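Local structure of putative DNA helicase (Lactobacillus plantarum, 3DMN) at residues A45-V50 against K79-R84; G85-L90 against R97-V102; D116-W121 against S142-E147; D132-L137 against S157-R162. The protein is of unproven function but, as the C-terminal domain of a putative UvrD-like helicase with a P-loop NTPase fold, probably takes part in ATP-driven unwinding of DNA. One frame throughout, in Å; residues are numbered along the deposited sequence.

Contact 1 (A45-V50 against K79-R84); sequences AGVDQV and KALKAR. With ACT (acetate ion), chain F.
CG1 of Val47 lies over one face of the Arg84 guanidinium, 3.4 Å above its plane and over its centre. The methyl comes from the helix that carries residues 45-50, and the flat cation presents a broad side to it. The arginine chain reaches this position by a bend at CD (chi2 -47°).

Asp48 meets the same guanidinium at its edge instead. OD1 of Asp48 accepts from NH1 of Arg84 at 2.7 Å, approached almost in line with the carboxylate C-O bond. The bond is not straight, with an N-H...O angle of 143°, and the oxygen is tilted from the guanidinium plane. A second, weak bond runs from NH2 of Arg84 to the same OD1 at 3.2 Å, so one oxygen takes both bonds of the salt bridge. The two planes are steeply inclined, 71° apart, which rules out a coplanar two-oxygen pairing.

Deeper in, the contact turns apolar. CD2 of Leu81 touches CG1 of Val50 at 3.9 Å and CG1 of Val47 at 4.0 Å; the Val50 and Leu81 side chains cross at about a right angle. The other methyl of Val47, CG2, rests on CB of Ala80 at 3.9 Å.

Arg84 NH2 has a second salt-bridge partner in Glu44, so two carboxylates share the cation. Helices 43-59 and 71-82 both lie against the parallel sheet: Val50 and Leu81 both reach Ile66 of strand 64-68, Val47 and Val50 touch Trp121 of strand 118-121, and Leu81 continues to Val88 of strand 88-90.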
loop_
_atom_site.group_PDB
_atom_site.type_symbol
_atom_site.label_atom_id
_atom_site.label_comp_id
_atom_site.label_asym_id
_atom_site.label_seq_id
_atom_site.Cartn_x
_atom_site.Cartn_y
_atom_site.Cartn_z
ATOM N N ALA A 45 0.832 15.451 -4.457
ATOM C CA ALA A 45 2.078 14.751 -4.769
ATOM C C ALA A 45 2.009 13.246 -4.450
ATOM O O ALA A 45 2.616 12.388 -5.137
ATOM C CB ALA A 45 3.227 15.388 -4.047
ATOM N N GLY A 46 1.295 12.915 -3.369
ATOM C CA GLY A 46 1.060 11.491 -3.069
ATOM C C GLY A 46 0.308 10.812 -4.188
ATOM O O GLY A 46 0.668 9.714 -4.603
ATOM N N VAL A 47 -0.742 11.478 -4.688
ATOM C CA VAL A 47 -1.538 10.915 -5.779
ATOM C C VAL A 47 -0.646 10.767 -7.041
ATOM O O VAL A 47 -0.733 9.756 -7.734
ATOM C CB VAL A 47 -2.751 11.804 -6.042
ATOM C CG1 VAL A 47 -3.498 11.336 -7.281
ATOM C CG2 VAL A 47 -3.700 11.786 -4.804
ATOM N N ASP A 48 0.222 11.752 -7.320
ATOM C CA ASP A 48 1.180 11.613 -8.433
ATOM C C ASP A 48 1.943 10.274 -8.301
ATOM O O ASP A 48 2.168 9.540 -9.287
ATOM C CB ASP A 48 2.245 12.711 -8.374
ATOM C CG ASP A 48 1.729 14.104 -8.790
ATOM O OD1 ASP A 48 0.560 14.245 -9.237
ATOM O OD2 ASP A 48 2.561 15.058 -8.798
ATOM N N GLN A 49 2.399 9.984 -7.080
ATOM C CA GLN A 49 3.196 8.768 -6.917
ATOM C C GLN A 49 2.367 7.518 -7.117
ATOM O O GLN A 49 2.874 6.512 -7.651
ATOM C CB GLN A 49 3.944 8.725 -5.577
ATOM C CG GLN A 49 4.780 7.454 -5.398
ATOM C CD GLN A 49 5.817 7.187 -6.494
ATOM O OE1 GLN A 49 6.387 8.107 -7.098
ATOM N NE2 GLN A 49 6.078 5.902 -6.743
ATOM N N VAL A 50 1.110 7.545 -6.685
ATOM C CA VAL A 50 0.208 6.408 -6.931
ATOM C C VAL A 50 0.028 6.189 -8.452
ATOM O O VAL A 50 0.090 5.058 -8.952
ATOM C CB VAL A 50 -1.149 6.610 -6.261
ATOM C CG1 VAL A 50 -2.081 5.506 -6.633
ATOM C CG2 VAL A 50 -0.967 6.663 -4.719
ATOM N N LYS A 79 -11.623 9.764 -5.564
ATOM C CA LYS A 79 -12.038 10.979 -6.290
ATOM C C LYS A 79 -10.812 11.557 -7.013
ATOM O O LYS A 79 -10.888 11.933 -8.182
ATOM C CB LYS A 79 -12.602 11.993 -5.301
ATOM C CG LYS A 79 -12.944 13.314 -5.967
ATOM C CD LYS A 79 -13.472 14.326 -4.956
ATOM C CE LYS A 79 -13.600 15.701 -5.609
ATOM N NZ LYS A 79 -14.098 16.765 -4.677
ATOM N N ALA A 80 -9.676 11.624 -6.312
ATOM C CA ALA A 80 -8.465 12.217 -6.897
ATOM C C ALA A 80 -7.970 11.367 -8.081
ATOM O O ALA A 80 -7.631 11.903 -9.139
ATOM C CB ALA A 80 -7.389 12.336 -5.865
ATOM N N LEU A 81 -7.984 10.038 -7.935
ATOM C CA LEU A 81 -7.459 9.205 -9.003
ATOM C C LEU A 81 -8.351 9.276 -10.243
ATOM O O LEU A 81 -7.869 9.275 -11.390
ATOM C CB LEU A 81 -7.343 7.768 -8.538
ATOM C CG LEU A 81 -6.167 7.508 -7.586
ATOM C CD1 LEU A 81 -6.356 6.052 -7.111
ATOM C CD2 LEU A 81 -4.796 7.685 -8.292
ATOM N N LYS A 82 -9.662 9.367 -10.036
ATOM C CA LYS A 82 -10.554 9.508 -11.215
ATOM C C LYS A 82 -10.248 10.807 -11.955
ATOM O O LYS A 82 -10.286 10.855 -13.175
ATOM C CB LYS A 82 -12.023 9.450 -10.791
ATOM C CG LYS A 82 -12.430 8.030 -10.376
ATOM C CD LYS A 82 -13.937 7.980 -10.115
ATOM C CE LYS A 82 -14.422 6.586 -9.665
ATOM N NZ LYS A 82 -15.919 6.598 -9.312
ATOM N N ALA A 83 -9.923 11.856 -11.200
ATOM C CA ALA A 83 -9.518 13.136 -11.791
ATOM C C ALA A 83 -8.115 13.085 -12.411
ATOM O O ALA A 83 -7.684 14.059 -13.052
ATOM C CB ALA A 83 -9.637 14.264 -10.703
ATOM N N ARG A 84 -7.429 11.944 -12.294
ATOM C CA ARG A 84 -6.180 11.733 -13.047
ATOM C C ARG A 84 -6.390 10.837 -14.243
ATOM O O ARG A 84 -5.406 10.427 -14.905
ATOM C CB ARG A 84 -5.073 11.097 -12.173
ATOM C CG ARG A 84 -4.728 11.913 -10.944
ATOM C CD ARG A 84 -4.508 13.425 -11.208
ATOM N NE ARG A 84 -4.020 14.023 -9.942
ATOM C CZ ARG A 84 -2.760 13.930 -9.487
ATOM N NH1 ARG A 84 -1.816 13.289 -10.206
ATOM N NH2 ARG A 84 -2.469 14.493 -8.292
HETATM C C ACT F . -16.057 3.477 -7.829
HETATM O O ACT F . -16.275 2.324 -7.374
HETATM O OXT ACT F . -16.503 3.740 -8.971
HETATM C CH3 ACT F . -15.376 4.518 -7.027
#

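Contact 2 (G85-L90 against R97-V102); sequences GEQVTL and RLAPGV. With ACT (acetate ion), chain F; ACT (acetate ion), chain C.
Val102, Thr89 and Gln87 lose the most surface here, and both backbone polar atoms of Val102, N and O, bond to residues 85-90. Its N donates to Gln87 O at 3.0 Å, while its O accepts from Thr89 N at 2.7 Å, nearly straight with an N-H...O angle of 165°. Val88 lies between these two bonds in a parallel bridge with Val102, and its CA adds a C-H...O contact to Val102 O. CG2 of Val102 lies 3.2 Å from Gln87 O.

Thr89 uses its side chain as well. OG1 lies beside its own backbone N (chi1 -65°) and donates to Leu98 O at 2.6 Å, from above the carbonyl plane, 58° out of it. CB of Ala99 is also near this hydroxyl.

Gln87 has an extended chain that passes alongside Ala99, with CG and NE2 each 3.5 Å from Ala99 CB.

Every bond across the contact ends on a main-chain carbonyl, so the chemistry is that of a sheet pairing lengthened by one threonine hydroxyl. That hydroxyl ties the irregular loop 97-101 to strand 88-90, an outermost strand of the sheet within this chain, whose Val88 and Leu90 amides are instead met by acetate ions, probably from the crystallisation liquor.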
loop_
_atom_site.group_PDB
_atom_site.type_symbol
_atom_site.label_atom_id
_atom_site.label_comp_id
_atom_site.label_asym_id
_atom_site.label_seq_id
_atom_site.Cartn_x
_atom_site.Cartn_y
_atom_site.Cartn_z
ATOM N N GLY A 85 -7.655 10.544 -14.565
ATOM C CA GLY A 85 -8.005 9.719 -15.709
ATOM C C GLY A 85 -7.909 8.224 -15.455
ATOM O O GLY A 85 -7.976 7.450 -16.424
ATOM N N GLU A 86 -7.774 7.822 -14.183
ATOM C CA GLU A 86 -7.657 6.383 -13.864
ATOM C C GLU A 86 -9.047 5.774 -13.883
ATOM O O GLU A 86 -10.036 6.436 -13.501
ATOM C CB GLU A 86 -7.074 6.172 -12.470
ATOM C CG GLU A 86 -5.656 6.727 -12.298
ATOM C CD GLU A 86 -4.533 5.884 -12.931
ATOM O OE1 GLU A 86 -4.780 4.827 -13.560
ATOM O OE2 GLU A 86 -3.357 6.292 -12.756
ATOM N N GLN A 87 -9.113 4.485 -14.229
ATOM C CA GLN A 87 -10.344 3.709 -14.015
ATOM C C GLN A 87 -10.245 3.204 -12.593
ATOM O O GLN A 87 -9.276 2.525 -12.273
ATOM C CB GLN A 87 -10.393 2.506 -14.971
ATOM C CG GLN A 87 -11.742 1.815 -15.034
ATOM C CD GLN A 87 -11.778 0.713 -16.111
ATOM O OE1 GLN A 87 -10.753 0.111 -16.446
ATOM N NE2 GLN A 87 -12.956 0.472 -16.652
ATOM N N VAL A 88 -11.181 3.595 -11.743
ATOM C CA VAL A 88 -11.083 3.272 -10.291
ATOM C C VAL A 88 -12.350 2.594 -9.803
ATOM O O VAL A 88 -13.496 3.000 -10.150
ATOM C CB VAL A 88 -10.861 4.512 -9.442
ATOM C CG1 VAL A 88 -10.478 4.084 -7.973
ATOM C CG2 VAL A 88 -9.756 5.336 -10.058
ATOM N N THR A 89 -12.138 1.540 -9.010
ATOM C CA THR A 89 -13.239 0.851 -8.349
ATOM C C THR A 89 -12.958 0.887 -6.850
ATOM O O THR A 89 -12.025 0.229 -6.372
ATOM C CB THR A 89 -13.341 -0.592 -8.830
ATOM O OG1 THR A 89 -13.671 -0.587 -10.220
ATOM C CG2 THR A 89 -14.424 -1.352 -8.049
ATOM N N LEU A 90 -13.760 1.667 -6.128
ATOM C CA LEU A 90 -13.651 1.707 -4.684
ATOM C C LEU A 90 -14.521 0.560 -4.205
ATOM O O LEU A 90 -15.774 0.602 -4.322
ATOM C CB LEU A 90 -14.078 3.071 -4.149
ATOM C CG LEU A 90 -14.238 3.195 -2.630
ATOM C CD1 LEU A 90 -13.017 2.689 -2.009
ATOM C CD2 LEU A 90 -14.497 4.622 -2.236
ATOM N N ARG A 97 -17.045 -4.451 -7.945
ATOM C CA ARG A 97 -18.244 -4.349 -8.761
ATOM C C ARG A 97 -17.927 -4.177 -10.242
ATOM O O ARG A 97 -18.311 -5.019 -11.063
ATOM C CB ARG A 97 -19.154 -3.215 -8.271
ATOM C CG ARG A 97 -20.432 -3.052 -9.075
ATOM C CD ARG A 97 -21.217 -1.809 -8.669
ATOM N NE ARG A 97 -22.376 -2.017 -7.775
ATOM C CZ ARG A 97 -22.602 -3.047 -6.950
ATOM N NH1 ARG A 97 -23.705 -3.040 -6.219
ATOM N NH2 ARG A 97 -21.761 -4.071 -6.829
ATOM N N LEU A 98 -17.258 -3.076 -10.583
ATOM C CA LEU A 98 -16.938 -2.761 -11.984
ATOM C C LEU A 98 -15.429 -2.656 -12.211
ATOM O O LEU A 98 -14.646 -2.709 -11.262
ATOM C CB LEU A 98 -17.608 -1.438 -12.407
ATOM C CG LEU A 98 -18.863 -1.424 -13.296
ATOM C CD1 LEU A 98 -20.114 -1.848 -12.540
ATOM C CD2 LEU A 98 -19.077 -0.034 -13.936
ATOM N N ALA A 99 -15.038 -2.580 -13.484
ATOM C CA ALA A 99 -13.820 -1.871 -13.912
ATOM C C ALA A 99 -12.439 -2.458 -13.629
ATOM O O ALA A 99 -11.552 -1.715 -13.203
ATOM C CB ALA A 99 -13.859 -0.445 -13.390
ATOM N N PRO A 100 -12.228 -3.776 -13.865
ATOM C CA PRO A 100 -10.865 -4.311 -13.716
ATOM C C PRO A 100 -9.792 -3.474 -14.390
ATOM O O PRO A 100 -9.328 -3.779 -15.509
ATOM C CB PRO A 100 -10.992 -5.708 -14.274
ATOM C CG PRO A 100 -12.345 -6.069 -13.793
ATOM C CD PRO A 100 -13.158 -4.863 -14.177
ATOM N N GLY A 101 -9.510 -2.376 -13.682
ATOM C CA GLY A 101 -8.398 -1.433 -13.798
ATOM C C GLY A 101 -7.897 -1.283 -12.358
ATOM O O GLY A 101 -7.222 -2.184 -11.882
ATOM N N VAL A 102 -8.289 -0.220 -11.628
ATOM C CA VAL A 102 -7.675 0.039 -10.295
ATOM C C VAL A 102 -8.620 -0.253 -9.113
ATOM O O VAL A 102 -9.657 0.392 -8.988
ATOM C CB VAL A 102 -7.178 1.516 -10.215
ATOM C CG1 VAL A 102 -6.449 1.807 -8.928
ATOM C CG2 VAL A 102 -6.286 1.863 -11.412
HETATM C C ACT F . -16.057 3.477 -7.829
HETATM O O ACT F . -16.275 2.324 -7.374
HETATM O OXT ACT F . -16.503 3.740 -8.971
HETATM C CH3 ACT F . -15.376 4.518 -7.027
HETATM C C ACT C . -14.141 4.950 -13.410
HETATM O O ACT C . -13.257 5.538 -12.756
HETATM O OXT ACT C . -13.978 3.724 -13.566
HETATM C CH3 ACT C . -15.309 5.623 -13.934
#

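Contact 3 (D116-W121 against S142-E147); sequences DAVIVW and SRAMHE. With ACT (acetate ion), chain G; ACT (acetate ion), chain K.
Asp116 meets His146 through its carboxylate, and the histidine side chain can be followed outward from there. His146 CB lies 3.4 Å from Asp116 O and 3.3 Å from Asp116 OD1. CG stands beside the backbone N (chi1 -55°) and is as near to OD1 as CB is. ND1 then donates to Asp116 OD1 at 2.6 Å. The oxygen lies 7° from the ring plane and is met on its anti side, with carboxylate and ring 72° apart. CE1 is farther, 3.7 Å from OD1, and CB of Met145, a selenomethionine, lies over one ring face.

Backbone bonds join the same residues and the next: Asp116 O accepts from both His146 N at 2.8 Å and Glu147 N at 3.0 Å, each in the carbonyl plane. Next, Val118 N donates to Glu147 O, which completes a parallel bridge between Ala117 and Glu147. CG2 of Val118 packs on Ala144 CB at 3.7 Å.

The other carboxylate oxygen of Asp116, OD2, accepts from Thr63 N just ahead of strand 64-68. The contact therefore lies where central strands 118-121 and 147-153 begin to run together, with Ala117 and Ile119 facing helix 43-59 and Val118 reaching Ile67.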
loop_
_atom_site.group_PDB
_atom_site.type_symbol
_atom_site.label_atom_id
_atom_site.label_comp_id
_atom_site.label_asym_id
_atom_site.label_seq_id
_atom_site.Cartn_x
_atom_site.Cartn_y
_atom_site.Cartn_z
ATOM N N ASP A 116 -1.185 -9.462 -5.975
ATOM C CA ASP A 116 0.123 -9.458 -6.597
ATOM C C ASP A 116 0.942 -8.248 -6.136
ATOM O O ASP A 116 2.056 -8.390 -5.634
ATOM C CB ASP A 116 -0.130 -9.372 -8.098
ATOM C CG ASP A 116 1.108 -9.540 -8.918
ATOM O OD1 ASP A 116 2.085 -10.150 -8.428
ATOM O OD2 ASP A 116 1.064 -9.079 -10.088
ATOM N N ALA A 117 0.363 -7.064 -6.291
ATOM C CA ALA A 117 1.023 -5.813 -5.895
ATOM C C ALA A 117 0.050 -5.020 -5.032
ATOM O O ALA A 117 -1.173 -5.001 -5.276
ATOM C CB ALA A 117 1.379 -5.017 -7.125
ATOM N N VAL A 118 0.603 -4.364 -4.021
ATOM C CA VAL A 118 -0.199 -3.504 -3.160
ATOM C C VAL A 118 0.471 -2.145 -3.130
ATOM O O VAL A 118 1.690 -2.052 -3.012
ATOM C CB VAL A 118 -0.265 -4.067 -1.697
ATOM C CG1 VAL A 118 -0.864 -3.020 -0.733
ATOM C CG2 VAL A 118 -1.125 -5.366 -1.683
ATOM N N ILE A 119 -0.357 -1.114 -3.189
ATOM C CA ILE A 119 0.118 0.247 -2.840
ATOM C C ILE A 119 -0.592 0.656 -1.555
ATOM O O ILE A 119 -1.822 0.699 -1.540
ATOM C CB ILE A 119 -0.206 1.229 -3.949
ATOM C CG1 ILE A 119 0.520 0.843 -5.244
ATOM C CG2 ILE A 119 0.130 2.713 -3.528
ATOM C CD1 ILE A 119 -0.014 1.622 -6.514
ATOM N N VAL A 120 0.161 0.870 -0.466
ATOM C CA VAL A 120 -0.423 1.320 0.792
ATOM C C VAL A 120 -0.592 2.824 0.719
ATOM O O VAL A 120 0.378 3.575 0.639
ATOM C CB VAL A 120 0.472 0.941 2.009
ATOM C CG1 VAL A 120 -0.201 1.346 3.290
ATOM C CG2 VAL A 120 0.735 -0.561 1.986
ATOM N N TRP A 121 -1.849 3.270 0.807
ATOM C CA TRP A 121 -2.101 4.708 0.671
ATOM C C TRP A 121 -1.955 5.441 2.007
ATOM O O TRP A 121 -2.684 5.199 3.006
ATOM C CB TRP A 121 -3.501 4.983 0.051
ATOM C CG TRP A 121 -3.863 6.415 0.112
ATOM C CD1 TRP A 121 -4.902 6.981 0.833
ATOM C CD2 TRP A 121 -3.160 7.501 -0.502
ATOM N NE1 TRP A 121 -4.911 8.363 0.660
ATOM C CE2 TRP A 121 -3.837 8.704 -0.138
ATOM C CE3 TRP A 121 -2.047 7.580 -1.354
ATOM C CZ2 TRP A 121 -3.422 9.951 -0.601
ATOM C CZ3 TRP A 121 -1.614 8.851 -1.791
ATOM C CH2 TRP A 121 -2.309 10.000 -1.403
ATOM N N SER A 142 1.138 -6.980 4.534
ATOM C CA SER A 142 1.292 -8.415 4.357
ATOM C C SER A 142 0.344 -8.982 3.274
ATOM O O SER A 142 0.460 -10.148 2.899
ATOM C CB SER A 142 1.150 -9.149 5.702
ATOM O OG SER A 142 2.213 -8.788 6.585
ATOM N N ARG A 143 -0.589 -8.148 2.787
ATOM C CA ARG A 143 -1.495 -8.550 1.693
ATOM C C ARG A 143 -0.746 -8.644 0.371
ATOM O O ARG A 143 -1.260 -9.232 -0.571
ATOM C CB ARG A 143 -2.641 -7.569 1.522
ATOM C CG ARG A 143 -3.439 -7.331 2.797
ATOM C CD ARG A 143 -4.533 -8.297 2.919
ATOM N NE ARG A 143 -5.261 -8.155 4.179
ATOM C CZ ARG A 143 -5.847 -9.180 4.783
ATOM N NH1 ARG A 143 -5.789 -10.395 4.231
ATOM N NH2 ARG A 143 -6.489 -8.998 5.943
ATOM N N ALA A 144 0.435 -8.009 0.286
ATOM C CA ALA A 144 1.219 -8.023 -0.972
ATOM C C ALA A 144 1.991 -9.298 -1.112
ATOM O O ALA A 144 2.771 -9.682 -0.208
ATOM C CB ALA A 144 2.247 -6.845 -1.004
HETATM N N MSE A 145 1.838 -9.918 -2.276
HETATM C CA MSE A 145 2.542 -11.167 -2.547
HETATM C C MSE A 145 3.887 -10.882 -3.198
HETATM O O MSE A 145 4.901 -11.498 -2.816
HETATM C CB MSE A 145 1.688 -12.122 -3.393
HETATM C CG MSE A 145 0.457 -12.600 -2.679
HETATM SE SE MSE A 145 0.834 -13.619 -1.016
HETATM C CE MSE A 145 0.383 -12.262 0.349
ATOM N N HIS A 146 3.920 -9.963 -4.160
ATOM C CA HIS A 146 5.090 -9.840 -5.048
ATOM C C HIS A 146 5.702 -8.426 -5.078
ATOM O O HIS A 146 6.917 -8.283 -5.121
ATOM C CB HIS A 146 4.750 -10.360 -6.465
ATOM C CG HIS A 146 4.216 -11.777 -6.458
ATOM N ND1 HIS A 146 3.010 -12.141 -7.037
ATOM C CD2 HIS A 146 4.703 -12.903 -5.882
ATOM C CE1 HIS A 146 2.791 -13.428 -6.829
ATOM N NE2 HIS A 146 3.808 -13.918 -6.142
ATOM N N GLU A 147 4.861 -7.393 -5.015
ATOM C CA GLU A 147 5.332 -5.994 -5.038
ATOM C C GLU A 147 4.598 -5.203 -3.961
ATOM O O GLU A 147 3.403 -5.318 -3.821
ATOM C CB GLU A 147 5.038 -5.375 -6.403
ATOM C CG GLU A 147 5.853 -4.113 -6.694
ATOM C CD GLU A 147 7.306 -4.434 -7.115
ATOM O OE1 GLU A 147 7.573 -5.595 -7.517
ATOM O OE2 GLU A 147 8.164 -3.520 -7.080
HETATM C C ACT G . -6.077 -5.505 6.264
HETATM O O ACT G . -6.715 -6.568 6.444
HETATM O OXT ACT G . -5.523 -5.377 5.175
HETATM C CH3 ACT G . -5.984 -4.474 7.325
HETATM C C ACT K . -5.871 10.538 2.881
HETATM O O ACT K . -6.706 10.188 1.943
HETATM O OXT ACT K . -5.343 9.680 3.664
HETATM C CH3 ACT K . -5.474 11.960 3.083
#

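Contact 4 (D132-L137 against S157-R162); sequences DERQLL and SPLLAR
An ST turn opens the 3-10 segment 158-160, and Leu159 and Leu160 of that segment meet Arg134 and Leu137 at the start of helix 134-141. In the turn, Ser157 OG accepts from Leu159 N at 3.0 Å; the same hydroxyl is also hydrogen-bonded to Tyr128 O.

Arg134 carries the polar half of the contact. Its chain is extended from CG to NE and crosses Leu159 obliquely; NH1 donates to Leu159 O at 2.8 Å. The carbonyl is met in its own plane on a lone pair, though the oxygen is tilted 27° from the guanidinium plane and the N-H...O angle is 139°. CD2 of Leu159 lies 3.6 Å above one face of that guanidinium, offset toward the rim, while CD1 reaches back to the backbone between Glu133 and Arg134.

The arrangement joins the first turn of a helix to the loop that follows strand 147-153, within the parallel alpha/beta fold of the P-loop NTPase clan. A water sits at the guanidinium edge, in plane: it accepts from Arg134 NH2 at 3.0 Å and from Arg162 N, and donates to Pro158 O at 2.8 Å. Arg134 is further held by a salt bridge from NE to Glu131 and by a bond from NH1 to Ile18 O.

CD of Arg162 approaches Arg134 NH1 to 3.4 Å with the two guanidinium planes 88° apart; the polar end of Arg162 binds Glu17 O through NH1. On the apolar side, CD2 of Leu137 touches CD2 of Leu160 at 3.8 Å, the two leucines crossing at about a right angle.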
loop_
_atom_site.group_PDB
_atom_site.type_symbol
_atom_site.label_atom_id
_atom_site.label_comp_id
_atom_site.label_asym_id
_atom_site.label_seq_id
_atom_site.Cartn_x
_atom_site.Cartn_y
_atom_site.Cartn_z
ATOM N N ASP A 132 -0.542 0.674 18.938
ATOM C CA ASP A 132 -1.635 -0.267 18.709
ATOM C C ASP A 132 -1.972 -0.435 17.242
ATOM O O ASP A 132 -2.712 -1.380 16.909
ATOM C CB ASP A 132 -2.889 0.163 19.497
ATOM C CG ASP A 132 -3.911 -0.951 19.581
ATOM O OD1 ASP A 132 -3.554 -1.960 20.229
ATOM O OD2 ASP A 132 -5.041 -0.794 19.041
ATOM N N GLU A 133 -1.505 0.490 16.390
ATOM C CA GLU A 133 -1.757 0.427 14.935
ATOM C C GLU A 133 -0.717 -0.433 14.196
ATOM O O GLU A 133 -0.803 -0.570 12.988
ATOM C CB GLU A 133 -1.808 1.841 14.344
ATOM C CG GLU A 133 -3.161 2.465 14.730
ATOM C CD GLU A 133 -3.270 3.930 14.395
ATOM O OE1 GLU A 133 -2.271 4.669 14.560
ATOM O OE2 GLU A 133 -4.389 4.341 13.991
ATOM N N ARG A 134 0.285 -0.963 14.908
ATOM C CA ARG A 134 1.283 -1.815 14.217
ATOM C C ARG A 134 0.604 -3.023 13.568
ATOM O O ARG A 134 0.956 -3.424 12.426
ATOM C CB ARG A 134 2.337 -2.300 15.212
ATOM C CG ARG A 134 3.329 -1.196 15.571
ATOM C CD ARG A 134 4.416 -1.718 16.480
ATOM N NE ARG A 134 5.289 -0.599 16.820
ATOM C CZ ARG A 134 6.233 -0.103 16.025
ATOM N NH1 ARG A 134 6.488 -0.678 14.837
ATOM N NH2 ARG A 134 6.909 0.981 16.427
ATOM N N GLN A 135 -0.356 -3.625 14.274
ATOM C CA GLN A 135 -0.995 -4.853 13.755
ATOM C C GLN A 135 -1.688 -4.530 12.424
ATOM O O GLN A 135 -1.569 -5.268 11.442
ATOM C CB GLN A 135 -2.007 -5.391 14.761
ATOM C CG GLN A 135 -2.727 -6.615 14.261
ATOM C CD GLN A 135 -1.754 -7.755 14.003
ATOM O OE1 GLN A 135 -0.835 -7.985 14.786
ATOM N NE2 GLN A 135 -1.964 -8.476 12.917
ATOM N N LEU A 136 -2.405 -3.407 12.396
ATOM C CA LEU A 136 -3.071 -2.965 11.156
ATOM C C LEU A 136 -2.081 -2.738 10.011
ATOM O O LEU A 136 -2.279 -3.261 8.907
ATOM C CB LEU A 136 -3.864 -1.679 11.437
ATOM C CG LEU A 136 -4.498 -1.068 10.189
ATOM C CD1 LEU A 136 -5.596 -1.955 9.655
ATOM C CD2 LEU A 136 -5.063 0.327 10.524
ATOM N N LEU A 137 -1.022 -1.959 10.256
ATOM C CA LEU A 137 -0.087 -1.660 9.193
ATOM C C LEU A 137 0.592 -2.933 8.710
ATOM O O LEU A 137 0.740 -3.136 7.505
ATOM C CB LEU A 137 0.947 -0.633 9.677
ATOM C CG LEU A 137 1.939 -0.162 8.626
ATOM C CD1 LEU A 137 1.219 0.496 7.438
ATOM C CD2 LEU A 137 2.917 0.814 9.295
ATOM N N SER A 157 5.239 7.017 8.581
ATOM C CA SER A 157 4.772 6.533 9.881
ATOM C C SER A 157 5.973 6.268 10.814
ATOM O O SER A 157 6.919 5.559 10.422
ATOM C CB SER A 157 4.021 5.212 9.687
ATOM O OG SER A 157 3.850 4.639 10.992
ATOM N N PRO A 158 5.891 6.722 12.064
ATOM C CA PRO A 158 6.965 6.419 13.027
ATOM C C PRO A 158 7.036 4.925 13.341
ATOM O O PRO A 158 8.066 4.444 13.835
ATOM C CB PRO A 158 6.542 7.190 14.277
ATOM C CG PRO A 158 5.020 7.326 14.162
ATOM C CD PRO A 158 4.860 7.594 12.671
ATOM N N LEU A 159 5.954 4.214 13.060
ATOM C CA LEU A 159 5.957 2.766 13.321
ATOM C C LEU A 159 7.001 2.072 12.423
ATOM O O LEU A 159 7.374 0.934 12.685
ATOM C CB LEU A 159 4.557 2.167 13.125
ATOM C CG LEU A 159 3.468 2.876 13.952
ATOM C CD1 LEU A 159 2.132 2.170 13.669
ATOM C CD2 LEU A 159 3.835 2.853 15.469
ATOM N N LEU A 160 7.358 2.748 11.319
ATOM C CA LEU A 160 8.316 2.167 10.372
ATOM C C LEU A 160 9.752 2.509 10.715
ATOM O O LEU A 160 10.681 1.968 10.092
ATOM C CB LEU A 160 7.970 2.529 8.919
ATOM C CG LEU A 160 6.585 1.997 8.463
ATOM C CD1 LEU A 160 6.269 2.558 7.070
ATOM C CD2 LEU A 160 6.570 0.471 8.451
ATOM N N ALA A 161 9.954 3.348 11.745
ATOM C CA ALA A 161 11.324 3.798 12.079
ATOM C C ALA A 161 12.202 2.596 12.468
ATOM O O ALA A 161 13.390 2.575 12.186
ATOM C CB ALA A 161 11.299 4.840 13.205
ATOM N N ARG A 162 11.609 1.617 13.122
ATOM C CA ARG A 162 12.367 0.465 13.628
ATOM C C ARG A 162 12.820 -0.458 12.521
ATOM O O ARG A 162 13.714 -1.269 12.737
ATOM C CB ARG A 162 11.569 -0.334 14.661
ATOM C CG ARG A 162 10.349 -1.131 14.134
ATOM C CD ARG A 162 9.628 -1.868 15.279
ATOM N NE ARG A 162 10.589 -2.569 16.163
ATOM C CZ ARG A 162 11.172 -3.723 15.846
ATOM N NH1 ARG A 162 10.913 -4.313 14.686
ATOM N NH2 ARG A 162 12.030 -4.301 16.679
HETATM O O HOH W 1 9.201 2.123 14.959
#

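In the fold
Contacts 1, 2 and 3 follow one another along the chain, whereas contacts 3 and 4 interlock, their segments alternating. Contact 1 pairs two helices beside the parallel sheet and adjoins contact 2, centres about 13 Å apart, where helix 71-82 leads through Gly85, in a Schellman motif, to edge strand 88-90. It also touches contact 3, their centres about 18 Å apart, through Trp121 against Gly46 and Val50. Contacts 2 and 3 reach the same sheet, at its edge and centre. Contact 4 lies on the opposite side of the chain's centre from contact 2, with centres about 29 Å apart. Together they span a single compact alpha/beta domain, consistent with its assignment to the helicase family.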